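Local coordinates for protein deoxyribodipyrimidine photo-lyase (PDB 3UMV) that uses light and a bound FAD to split cyclobutane pyrimidine dimers back into pyrimidines, repairing ultraviolet-damaged DNA in rice, at residues 70-76 with 109-115; 124-128 with 212-216; 131-137 with 161-167. All blocks are in the same frame, centred on the assembly; numbering follows the deposited sequence. Where two conformers were deposited one is given.

Interaction 1: residues 70-76 with 109-115. With URE (urea), chain M; URE (urea), chain N.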
loop_
_atom_site.group_PDB
_atom_site.type_symbol
_atom_site.label_atom_id
_atom_site.label_comp_id
_atom_site.label_asym_id
_atom_site.label_seq_id
_atom_site.Cartn_x
_atom_site.Cartn_y
_atom_site.Cartn_z
ATOM N N LEU A 70 -7.349 21.105 16.744
ATOM C CA LEU A 70 -6.880 20.109 15.781
ATOM C C LEU A 70 -7.998 19.129 15.450
ATOM O O LEU A 70 -8.674 18.632 16.351
ATOM C CB LEU A 70 -5.713 19.327 16.381
ATOM C CG LEU A 70 -5.166 18.151 15.554
ATOM C CD1 LEU A 70 -4.532 18.636 14.273
ATOM C CD2 LEU A 70 -4.170 17.348 16.358
ATOM N N ALA A 71 -8.190 18.855 14.161
ATOM C CA ALA A 71 -9.191 17.888 13.713
ATOM C C ALA A 71 -8.615 16.955 12.651
ATOM O O ALA A 71 -7.686 17.329 11.934
ATOM C CB ALA A 71 -10.406 18.589 13.160
ATOM N N VAL A 72 -9.164 15.744 12.573
ATOM C CA VAL A 72 -8.820 14.795 11.513
ATOM C C VAL A 72 -10.029 14.655 10.592
ATOM O O VAL A 72 -11.176 14.617 11.057
ATOM C CB VAL A 72 -8.459 13.401 12.084
ATOM C CG1 VAL A 72 -8.209 12.412 10.950
ATOM C CG2 VAL A 72 -7.260 13.493 13.020
ATOM N N ALA A 73 -9.784 14.605 9.287
ATOM C CA ALA A 73 -10.851 14.395 8.314
ATOM C C ALA A 73 -10.466 13.293 7.342
ATOM O O ALA A 73 -9.328 13.242 6.884
ATOM C CB ALA A 73 -11.158 15.695 7.553
ATOM N N PHE A 74 -11.407 12.395 7.047
ATOM C CA PHE A 74 -11.169 11.334 6.073
ATOM C C PHE A 74 -12.220 11.400 4.979
ATOM O O PHE A 74 -13.422 11.440 5.269
ATOM C CB PHE A 74 -11.223 9.956 6.730
ATOM C CG PHE A 74 -10.882 8.839 5.792
ATOM C CD1 PHE A 74 -9.573 8.381 5.698
ATOM C CD2 PHE A 74 -11.848 8.269 4.977
ATOM C CE1 PHE A 74 -9.248 7.365 4.820
ATOM C CE2 PHE A 74 -11.528 7.248 4.097
ATOM C CZ PHE A 74 -10.230 6.792 4.015
ATOM N N ALA A 75 -11.790 11.419 3.725
ATOM C CA ALA A 75 -12.747 11.383 2.609
ATOM C C ALA A 75 -12.730 10.032 1.911
ATOM O O ALA A 75 -11.698 9.611 1.385
ATOM C CB ALA A 75 -12.451 12.494 1.602
ATOM N N LEU A 76 -13.869 9.343 1.920
ATOM C CA LEU A 76 -14.024 8.123 1.135
ATOM C C LEU A 76 -14.386 8.490 -0.308
ATOM O O LEU A 76 -15.357 9.206 -0.531
ATOM C CB LEU A 76 -15.130 7.250 1.729
ATOM C CG LEU A 76 -15.266 5.869 1.073
ATOM C CD1 LEU A 76 -14.037 4.997 1.401
ATOM C CD2 LEU A 76 -16.554 5.174 1.494
ATOM N N LEU A 109 -10.201 13.708 20.089
ATOM C CA LEU A 109 -9.765 14.173 18.781
ATOM C C LEU A 109 -10.915 13.975 17.800
ATOM O O LEU A 109 -11.328 12.844 17.535
ATOM C CB LEU A 109 -8.527 13.388 18.327
ATOM C CG LEU A 109 -7.927 13.637 16.939
ATOM C CD1 LEU A 109 -7.416 15.063 16.773
ATOM C CD2 LEU A 109 -6.811 12.643 16.691
ATOM N N PRO A 110 -11.452 15.082 17.277
ATOM C CA PRO A 110 -12.585 15.096 16.346
ATOM C C PRO A 110 -12.232 14.382 15.050
ATOM O O PRO A 110 -11.185 14.665 14.473
ATOM C CB PRO A 110 -12.790 16.591 16.071
ATOM C CG PRO A 110 -12.116 17.290 17.192
ATOM C CD PRO A 110 -10.954 16.438 17.562
ATOM N N PHE A 111 -13.091 13.471 14.602
ATOM C CA PHE A 111 -12.851 12.747 13.354
ATOM C C PHE A 111 -14.022 13.000 12.414
ATOM O O PHE A 111 -15.132 12.541 12.668
ATOM C CB PHE A 111 -12.692 11.245 13.631
ATOM C CG PHE A 111 -12.455 10.401 12.396
ATOM C CD1 PHE A 111 -11.212 10.366 11.780
ATOM C CD2 PHE A 111 -13.475 9.621 11.874
ATOM C CE1 PHE A 111 -10.995 9.566 10.644
ATOM C CE2 PHE A 111 -13.267 8.833 10.747
ATOM C CZ PHE A 111 -12.019 8.808 10.134
ATOM N N PHE A 112 -13.768 13.730 11.328
ATOM C CA PHE A 112 -14.785 13.986 10.311
ATOM C C PHE A 112 -14.733 12.929 9.207
ATOM O O PHE A 112 -13.706 12.761 8.551
ATOM C CB PHE A 112 -14.573 15.360 9.675
ATOM C CG PHE A 112 -14.832 16.512 10.610
ATOM C CD1 PHE A 112 -16.067 17.130 10.644
ATOM C CD2 PHE A 112 -13.834 16.972 11.450
ATOM C CE1 PHE A 112 -16.308 18.196 11.504
ATOM C CE2 PHE A 112 -14.066 18.042 12.321
ATOM C CZ PHE A 112 -15.304 18.652 12.345
ATOM N N LEU A 113 -15.842 12.223 9.008
ATOM C CA LEU A 113 -15.951 11.247 7.932
ATOM C C LEU A 113 -16.821 11.778 6.802
ATOM O O LEU A 113 -17.987 12.113 7.013
ATOM C CB LEU A 113 -16.537 9.935 8.449
ATOM C CG LEU A 113 -16.618 8.871 7.353
ATOM C CD1 LEU A 113 -15.238 8.564 6.819
ATOM C CD2 LEU A 113 -17.290 7.603 7.869
ATOM N N PHE A 114 -16.251 11.842 5.601
ATOM C CA PHE A 114 -16.968 12.341 4.427
ATOM C C PHE A 114 -17.103 11.241 3.372
ATOM O O PHE A 114 -16.101 10.710 2.887
ATOM C CB PHE A 114 -16.231 13.543 3.832
ATOM C CG PHE A 114 -16.193 14.748 4.741
ATOM C CD1 PHE A 114 -14.987 15.252 5.204
ATOM C CD2 PHE A 114 -17.362 15.372 5.133
ATOM C CE1 PHE A 114 -14.951 16.369 6.031
ATOM C CE2 PHE A 114 -17.337 16.484 5.966
ATOM C CZ PHE A 114 -16.133 16.982 6.420
ATOM N N THR A 115 -18.333 10.882 3.018
ATOM C CA THR A 115 -18.521 9.818 2.036
ATOM C C THR A 115 -18.871 10.319 0.626
ATOM O O THR A 115 -19.102 9.525 -0.287
ATOM C CB THR A 115 -19.537 8.764 2.526
ATOM O OG1 THR A 115 -20.743 9.408 2.953
ATOM C CG2 THR A 115 -18.949 7.996 3.699
HETATM C C URE M . -10.543 6.095 -0.052
HETATM O O URE M . -9.986 7.113 0.370
HETATM N N1 URE M . -11.737 6.177 -0.577
HETATM N N2 URE M . -9.944 4.928 -0.016
HETATM C C URE N . -19.329 15.623 8.764
HETATM O O URE N . -18.922 15.129 9.802
HETATM N N1 URE N . -19.427 14.885 7.689
HETATM N N2 URE N . -19.658 16.891 8.725
#
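Two neighbouring parallel strands, 70-75 and 111-114, pair here at one margin of the alpha/beta sheet in the N-terminal part of the photolyase, and they illustrate how a parallel ladder is knitted. Their axes approach to 4.6 Å at 19°. Strand 70-75 contributes Val-72 and Phe-74 with both of their backbone polar groups: Val-72 N bonds to Pro-110 O (3.0 Å) and Val-72 O receives Phe-112 N (2.8 Å), then Phe-74 N reaches Phe-112 O (2.8 Å) and Phe-74 O receives Phe-114 N (2.9 Å). Leu-76 N to Phe-114 O (2.8 Å) extends the ladder just past the strand.

One face carries Val-72, Phe-74, Phe-111 and Leu-113. There Val-72 CG1 meets the edge of the Phe-111 ring at CD1 (3.7 Å), and Phe-111 CZ lies 3.7 Å from Phe-74 CB. On the other face small Ala-73 and Ala-75 stand beside large Phe-112 and Phe-114, with Ala-73 CB 4.1 Å from Phe-114 CE1. Urea N1 donates a hydrogen bond to Leu-113 O (3.2 Å), a carbonyl on the outer side of the pair.

Helix 87-106, which connects the two strands in a beta-alpha-beta crossover, packs on Phe-74 and Phe-111, while helix 54-66 meets Leu-70 and Val-72. Helix 120-127 lies against Ala-73, Phe-112 and Phe-114. Strand 111-114 is outermost in the sheet, and strand 70-75 continues inward through backbone bonds from Ala-71 and Ala-73 to strand 40-44.

Interaction 2: residues 124-128 with 212-216. Unlike the reference sequence in segment 124-128: Gln-126 (reference Arg).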
loop_
_atom_site.group_PDB
_atom_site.type_symbol
_atom_site.label_atom_id
_atom_site.label_comp_id
_atom_site.label_asym_id
_atom_site.label_seq_id
_atom_site.Cartn_x
_atom_site.Cartn_y
_atom_site.Cartn_z
ATOM N N LEU A 124 -15.000 21.758 4.287
ATOM C CA LEU A 124 -14.839 21.761 5.738
ATOM C C LEU A 124 -13.820 22.808 6.179
ATOM O O LEU A 124 -14.063 23.576 7.109
ATOM C CB LEU A 124 -14.428 20.382 6.254
ATOM C CG LEU A 124 -14.076 20.364 7.742
ATOM C CD1 LEU A 124 -15.336 20.428 8.579
ATOM C CD2 LEU A 124 -13.282 19.117 8.101
ATOM N N VAL A 125 -12.681 22.842 5.496
ATOM C CA VAL A 125 -11.617 23.773 5.833
ATOM C C VAL A 125 -12.144 25.211 5.869
ATOM O O VAL A 125 -11.763 26.004 6.741
ATOM C CB VAL A 125 -10.423 23.638 4.847
ATOM C CG1 VAL A 125 -9.516 24.858 4.921
ATOM C CG2 VAL A 125 -9.641 22.358 5.123
ATOM N N GLN A 126 -13.045 25.537 4.944
ATOM C CA GLN A 126 -13.609 26.889 4.879
ATOM C C GLN A 126 -14.660 27.171 5.953
ATOM O O GLN A 126 -14.694 28.271 6.499
ATOM C CB GLN A 126 -14.155 27.187 3.480
ATOM C CG GLN A 126 -13.053 27.356 2.452
ATOM C CD GLN A 126 -13.574 27.520 1.043
ATOM O OE1 GLN A 126 -13.548 26.577 0.251
ATOM N NE2 GLN A 126 -14.032 28.723 0.713
ATOM N N ARG A 127 -15.503 26.185 6.264
ATOM C CA ARG A 127 -16.504 26.349 7.323
ATOM C C ARG A 127 -15.818 26.605 8.669
ATOM O O ARG A 127 -16.276 27.423 9.468
ATOM C CB ARG A 127 -17.401 25.113 7.447
ATOM C CG ARG A 127 -18.402 24.924 6.323
ATOM C CD ARG A 127 -19.522 23.960 6.738
ATOM N NE ARG A 127 -19.022 22.637 7.115
ATOM C CZ ARG A 127 -18.761 21.670 6.244
ATOM N NH1 ARG A 127 -18.314 20.488 6.660
ATOM N NH2 ARG A 127 -18.939 21.887 4.949
ATOM N N LEU A 128 -14.718 25.896 8.908
ATOM C CA LEU A 128 -14.010 25.962 10.180
ATOM C C LEU A 128 -13.118 27.185 10.271
ATOM O O LEU A 128 -12.607 27.509 11.343
ATOM C CB LEU A 128 -13.125 24.722 10.349
ATOM C CG LEU A 128 -13.751 23.349 10.478
ATOM C CD1 LEU A 128 -12.643 22.282 10.582
ATOM C CD2 LEU A 128 -14.689 23.295 11.668
ATOM N N TRP A 212 -11.366 21.019 21.325
ATOM C CA TRP A 212 -12.117 21.377 20.135
ATOM C C TRP A 212 -13.430 22.047 20.491
ATOM O O TRP A 212 -14.256 21.486 21.214
ATOM C CB TRP A 212 -12.378 20.144 19.278
ATOM C CG TRP A 212 -13.076 20.453 17.999
ATOM C CD1 TRP A 212 -14.419 20.432 17.775
ATOM C CD2 TRP A 212 -12.465 20.825 16.757
ATOM N NE1 TRP A 212 -14.688 20.767 16.468
ATOM C CE2 TRP A 212 -13.503 21.008 15.820
ATOM C CE3 TRP A 212 -11.144 21.022 16.347
ATOM C CZ2 TRP A 212 -13.262 21.386 14.502
ATOM C CZ3 TRP A 212 -10.904 21.383 15.033
ATOM C CH2 TRP A 212 -11.958 21.563 14.126
ATOM N N ASP A 213 -13.623 23.250 19.967
ATOM C CA ASP A 213 -14.809 24.030 20.280
ATOM C C ASP A 213 -15.498 24.541 19.016
ATOM O O ASP A 213 -16.248 25.513 19.061
ATOM C CB ASP A 213 -14.428 25.210 21.176
ATOM C CG ASP A 213 -13.608 26.262 20.443
ATOM O OD1 ASP A 213 -13.764 27.460 20.767
ATOM O OD2 ASP A 213 -12.819 25.903 19.542
ATOM N N ARG A 214 -15.236 23.893 17.885
ATOM C CA ARG A 214 -15.830 24.327 16.625
ATOM C C ARG A 214 -16.943 23.375 16.194
ATOM O O ARG A 214 -17.523 22.666 17.018
ATOM C CB ARG A 214 -14.766 24.428 15.528
ATOM C CG ARG A 214 -13.560 25.279 15.888
ATOM C CD ARG A 214 -13.948 26.713 16.234
ATOM N NE ARG A 214 -12.786 27.480 16.679
ATOM C CZ ARG A 214 -11.970 28.138 15.862
ATOM N NH1 ARG A 214 -12.192 28.132 14.554
ATOM N NH2 ARG A 214 -10.933 28.805 16.354
ATOM N N GLU A 215 -17.231 23.364 14.897
ATOM C CA GLU A 215 -18.229 22.461 14.336
ATOM C C GLU A 215 -17.919 21.022 14.731
ATOM O O GLU A 215 -16.786 20.558 14.592
ATOM C CB GLU A 215 -18.279 22.592 12.810
ATOM C CG GLU A 215 -18.993 21.441 12.106
ATOM C CD GLU A 215 -19.101 21.635 10.600
ATOM O OE1 GLU A 215 -18.963 20.637 9.859
ATOM O OE2 GLU A 215 -19.331 22.780 10.157
ATOM N N GLN A 216 -18.937 20.325 15.220
ATOM C CA GLN A 216 -18.803 18.943 15.656
ATOM C C GLN A 216 -19.026 17.996 14.478
ATOM O O GLN A 216 -19.915 18.228 13.653
ATOM C CB GLN A 216 -19.829 18.664 16.755
ATOM C CG GLN A 216 -19.462 17.521 17.678
ATOM C CD GLN A 216 -18.251 17.831 18.538
ATOM O OE1 GLN A 216 -18.143 18.913 19.116
ATOM N NE2 GLN A 216 -17.330 16.878 18.623
#
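Arg-127, on helix 120-127, forms a salt bridge with Glu-215 of the loop 212-216, a surface ion pair set over an apolar contact. Arg-127 NE donates to Glu-215 OE2 at 3.1 Å, with a weak second bond to Glu-215 OE1 at 3.4 Å, and Arg-127 NH1 also reaches Glu-215 OE1 at 3.3 Å. Both carboxylate oxygens are thus engaged by one guanidinium. The loop satisfies another donor internally: Trp-212 NE1 bonds to Glu-215 O (2.8 Å), closing the loop on itself, with the indole against Leu-128 and the Glu-215 carboxylate at Arg-127. Here the long connection leading towards helix 222-231 returns to the alpha/beta sheet beside its outermost strand, 111-114, where Phe-112 touches Leu-124, Trp-212 and Glu-215.

Beside the ion pair, Leu-128 CD1 meets the edge of the Trp-212 ring at CH2 (3.7 Å), and Leu-128 CD2 lies 3.8 Å from Glu-215 CB. Leu-128 N is satisfied by Leu-124 O at 3.0 Å. Arg-214 pairs with its own neighbour: its NE makes a weak hydrogen bond, part of a salt bridge, to Asp-213 OD2 at 3.3 Å.

Interaction 3: residues 131-137 with 161-167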
loop_
_atom_site.group_PDB
_atom_site.type_symbol
_atom_site.label_atom_id
_atom_site.label_comp_id
_atom_site.label_asym_id
_atom_site.label_seq_id
_atom_site.Cartn_x
_atom_site.Cartn_y
_atom_site.Cartn_z
ATOM N N SER A 131 -6.617 27.350 9.444
ATOM C CA SER A 131 -5.388 28.047 9.097
ATOM C C SER A 131 -4.538 27.167 8.194
ATOM O O SER A 131 -3.924 27.645 7.243
ATOM C CB SER A 131 -4.604 28.380 10.359
ATOM O OG SER A 131 -4.282 27.194 11.062
ATOM N N THR A 132 -4.501 25.875 8.501
ATOM C CA THR A 132 -3.671 24.948 7.744
ATOM C C THR A 132 -4.367 23.623 7.455
ATOM O O THR A 132 -5.029 23.061 8.320
ATOM C CB THR A 132 -2.342 24.666 8.477
ATOM O OG1 THR A 132 -1.721 25.910 8.833
ATOM C CG2 THR A 132 -1.386 23.866 7.586
ATOM N N LEU A 133 -4.206 23.139 6.227
ATOM C CA LEU A 133 -4.580 21.779 5.869
ATOM C C LEU A 133 -3.304 20.961 5.720
ATOM O O LEU A 133 -2.393 21.364 5.004
ATOM C CB LEU A 133 -5.346 21.775 4.542
ATOM C CG LEU A 133 -5.639 20.409 3.905
ATOM C CD1 LEU A 133 -6.664 19.648 4.712
ATOM C CD2 LEU A 133 -6.121 20.588 2.469
ATOM N N VAL A 134 -3.231 19.821 6.401
ATOM C CA VAL A 134 -2.088 18.923 6.255
ATOM C C VAL A 134 -2.543 17.653 5.560
ATOM O O VAL A 134 -3.494 17.024 5.989
ATOM C CB VAL A 134 -1.485 18.542 7.618
ATOM C CG1 VAL A 134 -0.297 17.577 7.421
ATOM C CG2 VAL A 134 -1.082 19.805 8.385
ATOM N N ALA A 135 -1.869 17.266 4.484
ATOM C CA ALA A 135 -2.203 15.993 3.839
ATOM C C ALA A 135 -1.057 15.003 3.986
ATOM O O ALA A 135 0.083 15.414 4.174
ATOM C CB ALA A 135 -2.543 16.203 2.366
ATOM N N ASP A 136 -1.361 13.710 3.915
ATOM C CA ASP A 136 -0.321 12.694 3.819
ATOM C C ASP A 136 0.013 12.422 2.346
ATOM O O ASP A 136 -0.477 13.123 1.450
ATOM C CB ASP A 136 -0.628 11.411 4.652
ATOM C CG ASP A 136 -2.010 10.789 4.344
ATOM O OD1 ASP A 136 -2.664 10.268 5.286
ATOM O OD2 ASP A 136 -2.421 10.771 3.163
ATOM N N PHE A 137 0.892 11.459 2.097
ATOM C CA PHE A 137 1.449 11.273 0.758
ATOM C C PHE A 137 1.217 9.913 0.135
ATOM O O PHE A 137 1.446 8.878 0.765
ATOM C CB PHE A 137 2.968 11.515 0.740
ATOM C CG PHE A 137 3.617 11.049 -0.533
ATOM C CD1 PHE A 137 4.231 9.807 -0.597
ATOM C CD2 PHE A 137 3.552 11.823 -1.684
ATOM C CE1 PHE A 137 4.812 9.357 -1.792
ATOM C CE2 PHE A 137 4.116 11.386 -2.881
ATOM C CZ PHE A 137 4.745 10.137 -2.930
ATOM N N VAL A 161 -5.231 30.058 3.383
ATOM C CA VAL A 161 -5.058 28.747 4.009
ATOM C C VAL A 161 -3.776 28.092 3.543
ATOM O O VAL A 161 -3.519 27.982 2.342
ATOM C CB VAL A 161 -6.202 27.774 3.700
ATOM C CG1 VAL A 161 -5.841 26.373 4.247
ATOM C CG2 VAL A 161 -7.516 28.275 4.281
ATOM N N ALA A 162 -2.983 27.640 4.505
ATOM C CA ALA A 162 -1.735 26.968 4.201
ATOM C C ALA A 162 -2.019 25.498 3.902
ATOM O O ALA A 162 -2.915 24.897 4.493
ATOM C CB ALA A 162 -0.776 27.095 5.372
ATOM N N VAL A 163 -1.273 24.929 2.967
ATOM C CA VAL A 163 -1.395 23.495 2.696
ATOM C C VAL A 163 -0.021 22.838 2.774
ATOM O O VAL A 163 0.907 23.234 2.055
ATOM C CB VAL A 163 -2.033 23.200 1.317
ATOM C CG1 VAL A 163 -2.242 21.698 1.167
ATOM C CG2 VAL A 163 -3.349 23.953 1.142
ATOM N N HIS A 164 0.115 21.837 3.647
ATOM C CA HIS A 164 1.373 21.110 3.791
ATOM C C HIS A 164 1.108 19.649 3.478
ATOM O O HIS A 164 0.033 19.134 3.797
ATOM C CB HIS A 164 1.907 21.166 5.225
ATOM C CG HIS A 164 2.286 22.539 5.694
ATOM N ND1 HIS A 164 2.899 22.757 6.907
ATOM C CD2 HIS A 164 2.142 23.759 5.121
ATOM C CE1 HIS A 164 3.116 24.052 7.069
ATOM N NE2 HIS A 164 2.656 24.684 6.003
ATOM N N GLN A 165 2.076 18.993 2.853
ATOM C CA GLN A 165 2.019 17.538 2.683
ATOM C C GLN A 165 3.179 16.880 3.415
ATOM O O GLN A 165 4.318 17.330 3.342
ATOM C CB GLN A 165 2.093 17.164 1.210
ATOM C CG GLN A 165 2.087 15.657 0.966
ATOM C CD GLN A 165 2.030 15.339 -0.502
ATOM O OE1 GLN A 165 2.808 15.870 -1.291
ATOM N NE2 GLN A 165 1.105 14.482 -0.878
ATOM N N VAL A 166 2.888 15.797 4.119
ATOM C CA VAL A 166 3.901 15.120 4.903
ATOM C C VAL A 166 3.984 13.683 4.410
ATOM O O VAL A 166 2.958 13.031 4.252
ATOM C CB VAL A 166 3.529 15.141 6.409
ATOM C CG1 VAL A 166 4.553 14.336 7.223
ATOM C CG2 VAL A 166 3.460 16.576 6.917
ATOM N N ASP A 167 5.191 13.201 4.121
ATOM C CA ASP A 167 5.346 11.776 3.866
ATOM C C ASP A 167 5.333 11.043 5.195
ATOM O O ASP A 167 6.317 11.068 5.954
ATOM C CB ASP A 167 6.628 11.480 3.092
ATOM C CG ASP A 167 6.715 10.024 2.640
ATOM O OD1 ASP A 167 5.996 9.170 3.188
ATOM O OD2 ASP A 167 7.531 9.739 1.743
#
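Strands 132-135 and 162-166 run parallel in strict one-to-one register, Thr-132 opposite Ala-162 through Ala-135 opposite Gln-165, their axes 4.6 Å apart at closest and inclined by 20°. The backbone bonds zigzag between them: Ser-131 O accepts Ala-162 N (2.9 Å), Leu-133 N gives to Ala-162 O (2.8 Å), Leu-133 O takes His-164 N (2.9 Å), Ala-135 N gives to His-164 O (2.8 Å), and Ala-135 O takes Val-166 N (2.8 Å). CA-H...O contacts such as Gln-165 CA to Ala-135 O (3.2 Å) reinforce the ladder.

Side chains extend these links on both faces. On that of Thr-132 and Val-134, Thr-132 CG2 sits squarely over the His-164 ring in a CH-pi contact, 4.3 Å from its centroid, and Val-134 CG1 packs on Val-166 CG2 (3.9 Å). On the other, Leu-133 CD2 lies 4.2 Å from Val-163 CG1, and Gln-165 NE2 donates to Asp-136 O (3.1 Å) beyond the last backbone bond. Gln-165 OE1 is held by Arg-27, while the Asp-136 carboxylate turns from the pair to Tyr-42 and the backbone nitrogens of Leu-45, Arg-46 and Asp-47.

Helix 141-157 links the strands and covers Leu-133, Ala-135 and Gln-165, whereas helix 54-66 touches Thr-132, His-164 and Val-166. This is a beta-alpha-beta crossover of the Rossmann-like alpha/beta domain of photolyases and cryptochromes.

Along the chain, interaction 1 closes first; interaction 2 then starts on the next helix, 120-127, and interaction 3 forms entirely within the span that interaction 2 bridges. Interactions 1 and 3 belong to one sheet, their centres about 14 Å apart, and their two crossovers lie on either side of strand 40-44. Helix 120-127 is the common neighbour: Leu-124 packs on Ala-73, Phe-112 and Phe-114 of interaction 1, and Val-125 on Leu-133 and Val-161 of interaction 3. Separately, loop 212-216 sets Trp-212 against Ala-71 and Pro-110, the centres of interactions 1 and 2 being about 11 Å apart. Interaction 2 thus ties a later loop to this domain, away from the FAD site.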